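Probable LacI-family transcriptional regulator (Corynebacterium glutamicum ATCC 13032, PDB 3BIL) probably binds DNA at regulatory sites and controls transcription, as LacI-family regulators do, with a periplasmic-binding-protein-like domain attached to a helix-turn-helix domain. Local coordinates at residues Y80-A92 and D293-S305. Numbering follows the deposited sequence.
Sequences YFAAMVTEIQSTA and DQNVEQLAQRAVS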
loop_
_atom_site.group_PDB
_atom_site.type_symbol
_atom_site.label_atom_id
_atom_site.label_comp_id
_atom_site.label_asym_id
_atom_site.label_seq_id
_atom_site.Cartn_x
_atom_site.Cartn_y
_atom_site.Cartn_z
ATOM N N TYR A 80 4.602 4.043 -0.855
ATOM C CA TYR A 80 5.826 4.459 -1.521
ATOM C C TYR A 80 6.928 3.407 -1.445
ATOM O O TYR A 80 7.576 3.095 -2.438
ATOM C CB TYR A 80 6.319 5.751 -0.919
ATOM C CG TYR A 80 7.693 6.163 -1.382
ATOM C CD1 TYR A 80 7.870 6.916 -2.548
ATOM C CD2 TYR A 80 8.816 5.819 -0.634
ATOM C CE1 TYR A 80 9.111 7.312 -2.949
ATOM C CE2 TYR A 80 10.068 6.199 -1.037
ATOM C CZ TYR A 80 10.207 6.951 -2.191
ATOM O OH TYR A 80 11.468 7.335 -2.546
ATOM N N PHE A 81 7.149 2.875 -0.255
ATOM C CA PHE A 81 8.124 1.858 -0.076
ATOM C C PHE A 81 7.701 0.506 -0.693
ATOM O O PHE A 81 8.565 -0.323 -1.009
ATOM C CB PHE A 81 8.418 1.717 1.413
ATOM C CG PHE A 81 9.224 2.844 1.979
ATOM C CD1 PHE A 81 10.460 3.184 1.432
ATOM C CD2 PHE A 81 8.761 3.556 3.075
ATOM C CE1 PHE A 81 11.225 4.242 1.973
ATOM C CE2 PHE A 81 9.516 4.598 3.636
ATOM C CZ PHE A 81 10.748 4.961 3.084
ATOM N N ALA A 82 6.390 0.270 -0.849
ATOM C CA ALA A 82 5.933 -0.944 -1.540
ATOM C C ALA A 82 6.105 -0.755 -3.061
ATOM O O ALA A 82 6.461 -1.691 -3.794
ATOM C CB ALA A 82 4.496 -1.278 -1.171
ATOM N N ALA A 83 5.881 0.471 -3.533
ATOM C CA ALA A 83 6.189 0.812 -4.928
ATOM C C ALA A 83 7.675 0.640 -5.213
ATOM O O ALA A 83 8.042 0.023 -6.180
ATOM C CB ALA A 83 5.715 2.233 -5.273
ATOM N N MET A 84 8.528 1.168 -4.346
ATOM C CA MET A 84 9.954 1.065 -4.539
ATOM C C MET A 84 10.421 -0.400 -4.661
ATOM O O MET A 84 11.260 -0.704 -5.512
ATOM C CB MET A 84 10.700 1.773 -3.421
ATOM C CG MET A 84 12.215 1.941 -3.707
ATOM S SD MET A 84 12.933 2.485 -2.180
ATOM C CE MET A 84 12.558 4.235 -2.318
ATOM N N VAL A 85 9.905 -1.298 -3.822
ATOM C CA VAL A 85 10.364 -2.690 -3.864
ATOM C C VAL A 85 9.780 -3.442 -5.055
ATOM O O VAL A 85 10.457 -4.264 -5.643
ATOM C CB VAL A 85 10.181 -3.472 -2.529
ATOM C CG1 VAL A 85 10.830 -2.717 -1.375
ATOM C CG2 VAL A 85 8.708 -3.773 -2.241
ATOM N N THR A 86 8.545 -3.148 -5.433
ATOM C CA THR A 86 8.003 -3.719 -6.640
ATOM C C THR A 86 8.941 -3.348 -7.798
ATOM O O THR A 86 9.339 -4.212 -8.563
ATOM C CB THR A 86 6.590 -3.191 -6.918
ATOM O OG1 THR A 86 5.767 -3.424 -5.779
ATOM C CG2 THR A 86 5.960 -3.863 -8.123
ATOM N N GLU A 87 9.311 -2.075 -7.917
ATOM C CA GLU A 87 10.221 -1.654 -8.999
ATOM C C GLU A 87 11.679 -2.087 -8.904
ATOM O O GLU A 87 12.340 -2.233 -9.930
ATOM C CB GLU A 87 10.132 -0.151 -9.296
ATOM C CG GLU A 87 9.462 0.141 -10.658
ATOM C CD GLU A 87 7.916 -0.031 -10.655
ATOM O OE1 GLU A 87 7.202 0.995 -10.801
ATOM O OE2 GLU A 87 7.416 -1.182 -10.514
ATOM N N ILE A 88 12.177 -2.266 -7.685
ATOM C CA ILE A 88 13.522 -2.784 -7.463
ATOM C C ILE A 88 13.536 -4.256 -7.833
ATOM O O ILE A 88 14.531 -4.750 -8.346
ATOM C CB ILE A 88 13.959 -2.657 -5.988
ATOM C CG1 ILE A 88 14.370 -1.229 -5.662
ATOM C CG2 ILE A 88 15.136 -3.570 -5.689
ATOM C CD1 ILE A 88 14.478 -0.957 -4.176
ATOM N N GLN A 89 12.433 -4.959 -7.567
ATOM C CA GLN A 89 12.360 -6.381 -7.882
ATOM C C GLN A 89 12.300 -6.620 -9.388
ATOM O O GLN A 89 12.939 -7.551 -9.891
ATOM C CB GLN A 89 11.169 -7.054 -7.226
ATOM C CG GLN A 89 11.048 -8.479 -7.663
ATOM C CD GLN A 89 9.964 -9.237 -6.965
ATOM O OE1 GLN A 89 10.015 -9.451 -5.755
ATOM N NE2 GLN A 89 8.977 -9.686 -7.735
ATOM N N SER A 90 11.530 -5.780 -10.084
ATOM C CA SER A 90 11.311 -5.909 -11.513
ATOM C C SER A 90 12.597 -5.613 -12.326
ATOM O O SER A 90 12.967 -6.388 -13.234
ATOM C CB SER A 90 10.143 -5.018 -11.920
ATOM O OG SER A 90 10.318 -4.472 -13.204
ATOM N N THR A 91 13.274 -4.514 -11.987
ATOM C CA THR A 91 14.591 -4.179 -12.541
ATOM C C THR A 91 15.664 -5.255 -12.275
ATOM O O THR A 91 16.410 -5.627 -13.188
ATOM C CB THR A 91 15.066 -2.798 -12.037
ATOM O OG1 THR A 91 14.068 -1.816 -12.351
ATOM C CG2 THR A 91 16.359 -2.387 -12.712
ATOM N N ALA A 92 15.732 -5.759 -11.044
ATOM C CA ALA A 92 16.647 -6.851 -10.718
ATOM C C ALA A 92 16.437 -8.103 -11.582
ATOM O O ALA A 92 17.412 -8.755 -11.970
ATOM C CB ALA A 92 16.561 -7.218 -9.230
ATOM N N ASP A 293 5.922 14.474 -6.600
ATOM C CA ASP A 293 6.285 13.145 -7.007
ATOM C C ASP A 293 7.798 12.988 -6.855
ATOM O O ASP A 293 8.563 13.887 -7.161
ATOM C CB ASP A 293 5.791 12.886 -8.444
ATOM C CG ASP A 293 6.407 11.628 -9.093
ATOM O OD1 ASP A 293 6.979 10.777 -8.400
ATOM O OD2 ASP A 293 6.324 11.477 -10.318
ATOM N N GLN A 294 8.220 11.845 -6.369
ATOM C CA GLN A 294 9.615 11.575 -6.169
ATOM C C GLN A 294 10.184 10.625 -7.165
ATOM O O GLN A 294 11.375 10.287 -7.088
ATOM C CB GLN A 294 9.773 10.895 -4.845
ATOM C CG GLN A 294 10.052 11.823 -3.759
ATOM C CD GLN A 294 10.200 11.049 -2.538
ATOM O OE1 GLN A 294 11.316 10.663 -2.178
ATOM N NE2 GLN A 294 9.071 10.703 -1.924
ATOM N N ASN A 295 9.336 10.142 -8.058
ATOM C CA ASN A 295 9.772 9.301 -9.138
ATOM C C ASN A 295 10.457 8.017 -8.662
ATOM O O ASN A 295 11.615 7.762 -8.997
ATOM C CB ASN A 295 10.671 10.107 -10.085
ATOM C CG ASN A 295 10.446 9.733 -11.519
ATOM O OD1 ASN A 295 10.927 8.689 -11.992
ATOM N ND2 ASN A 295 9.652 10.553 -12.218
ATOM N N VAL A 296 9.706 7.209 -7.913
ATOM C CA VAL A 296 10.197 5.978 -7.285
ATOM C C VAL A 296 10.844 5.053 -8.275
ATOM O O VAL A 296 11.813 4.381 -7.927
ATOM C CB VAL A 296 9.072 5.123 -6.658
ATOM C CG1 VAL A 296 9.506 4.622 -5.320
ATOM C CG2 VAL A 296 7.804 5.898 -6.547
ATOM N N GLU A 297 10.278 4.997 -9.483
ATOM C CA GLU A 297 10.735 4.070 -10.541
ATOM C C GLU A 297 12.209 4.308 -10.919
ATOM O O GLU A 297 13.005 3.368 -11.017
ATOM C CB GLU A 297 9.798 4.131 -11.772
ATOM C CG GLU A 297 10.070 3.061 -12.865
ATOM C CD GLU A 297 8.874 2.782 -13.833
ATOM O OE1 GLU A 297 9.064 1.990 -14.800
ATOM O OE2 GLU A 297 7.761 3.344 -13.641
ATOM N N GLN A 298 12.565 5.577 -11.077
ATOM C CA GLN A 298 13.898 5.979 -11.459
ATOM C C GLN A 298 14.908 5.758 -10.330
ATOM O O GLN A 298 16.048 5.430 -10.593
ATOM C CB GLN A 298 13.852 7.444 -11.838
ATOM C CG GLN A 298 14.923 7.923 -12.781
ATOM C CD GLN A 298 14.753 9.399 -13.064
ATOM O OE1 GLN A 298 15.728 10.162 -13.094
ATOM N NE2 GLN A 298 13.488 9.826 -13.235
ATOM N N LEU A 299 14.482 5.951 -9.079
ATOM C CA LEU A 299 15.352 5.738 -7.936
ATOM C C LEU A 299 15.716 4.284 -7.776
ATOM O O LEU A 299 16.877 3.964 -7.508
ATOM C CB LEU A 299 14.686 6.214 -6.663
ATOM C CG LEU A 299 15.095 7.650 -6.421
ATOM C CD1 LEU A 299 13.972 8.461 -5.743
ATOM C CD2 LEU A 299 16.395 7.630 -5.631
ATOM N N ALA A 300 14.706 3.423 -7.919
ATOM C CA ALA A 300 14.865 1.979 -7.948
ATOM C C ALA A 300 15.715 1.476 -9.150
ATOM O O ALA A 300 16.600 0.630 -8.956
ATOM C CB ALA A 300 13.500 1.307 -7.928
ATOM N N GLN A 301 15.443 1.983 -10.364
ATOM C CA GLN A 301 16.299 1.764 -11.550
ATOM C C GLN A 301 17.745 2.124 -11.219
ATOM O O GLN A 301 18.621 1.259 -11.216
ATOM C CB GLN A 301 15.826 2.607 -12.741
ATOM C CG GLN A 301 15.297 1.845 -13.961
ATOM C CD GLN A 301 13.765 1.802 -14.048
ATOM O OE1 GLN A 301 13.170 2.164 -15.073
ATOM N NE2 GLN A 301 13.124 1.340 -12.971
ATOM N N ARG A 302 17.987 3.392 -10.896
ATOM C CA ARG A 302 19.323 3.855 -10.522
ATOM C C ARG A 302 19.964 3.033 -9.420
ATOM O O ARG A 302 21.135 2.697 -9.523
ATOM C CB ARG A 302 19.325 5.341 -10.149
ATOM C CG ARG A 302 19.039 6.240 -11.334
ATOM C CD ARG A 302 20.312 6.756 -12.003
ATOM N NE ARG A 302 20.481 8.213 -11.841
ATOM C CZ ARG A 302 19.728 9.145 -12.442
ATOM N NH1 ARG A 302 18.710 8.801 -13.234
ATOM N NH2 ARG A 302 19.971 10.433 -12.228
ATOM N N ALA A 303 19.205 2.705 -8.374
ATOM C CA ALA A 303 19.750 1.955 -7.223
ATOM C C ALA A 303 20.207 0.541 -7.559
ATOM O O ALA A 303 21.160 0.040 -6.965
ATOM C CB ALA A 303 18.757 1.906 -6.069
ATOM N N VAL A 304 19.512 -0.111 -8.484
ATOM C CA VAL A 304 19.908 -1.449 -8.862
ATOM C C VAL A 304 21.088 -1.409 -9.881
ATOM O O VAL A 304 22.000 -2.229 -9.793
ATOM C CB VAL A 304 18.663 -2.339 -9.237
ATOM C CG1 VAL A 304 18.030 -1.881 -10.537
ATOM C CG2 VAL A 304 19.027 -3.821 -9.278
ATOM N N SER A 305 21.094 -0.427 -10.794
ATOM C CA SER A 305 22.278 -0.114 -11.625
ATOM C C SER A 305 23.546 -0.061 -10.792
ATOM O O SER A 305 24.533 -0.709 -11.118
ATOM C CB SER A 305 22.115 1.220 -12.343
ATOM O OG SER A 305 21.907 1.026 -13.727
#
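V296 packs over one face of the Y80 ring, with its CG1 4.1 Å from the ring centroid in a CH-pi contact. With CG anti to the backbone N (chi1 171°), the Y80 ring reaches across to the other helix. The same V296 CG1 lies 3.6 Å from M84 CB. The Q294 side chain crosses that of Y80 at about a right angle, with the amide and ring planes only 10° apart. Q294 OE1 bonds to S166 OG, and Q294 NE2 weakly to D277 OD1. One turn on, A300 brings the helices close. Its CB sits 3.5 Å from I88 CG1. The axes of helices 80-92 and 296-305 approach to 8.4 Å, at 45°. V304 then meets A92 through CG2. The solvent side is looser. E87 CG touches E297 CG at 3.7 Å. E87 OE1 and E297 OE2 also lie 3.7 Å apart, so some repulsion is likely there. T91 OG1 bonds back to E87 O of its own helix at 3.0 Å. Helices 79-94 and 296-308 thus pack side by side in one lobe of the periplasmic-binding-protein-like fold. The chemistry implies cohesion by apolar contact; the acidic pair at the solvent edge adds no attraction and may weaken it.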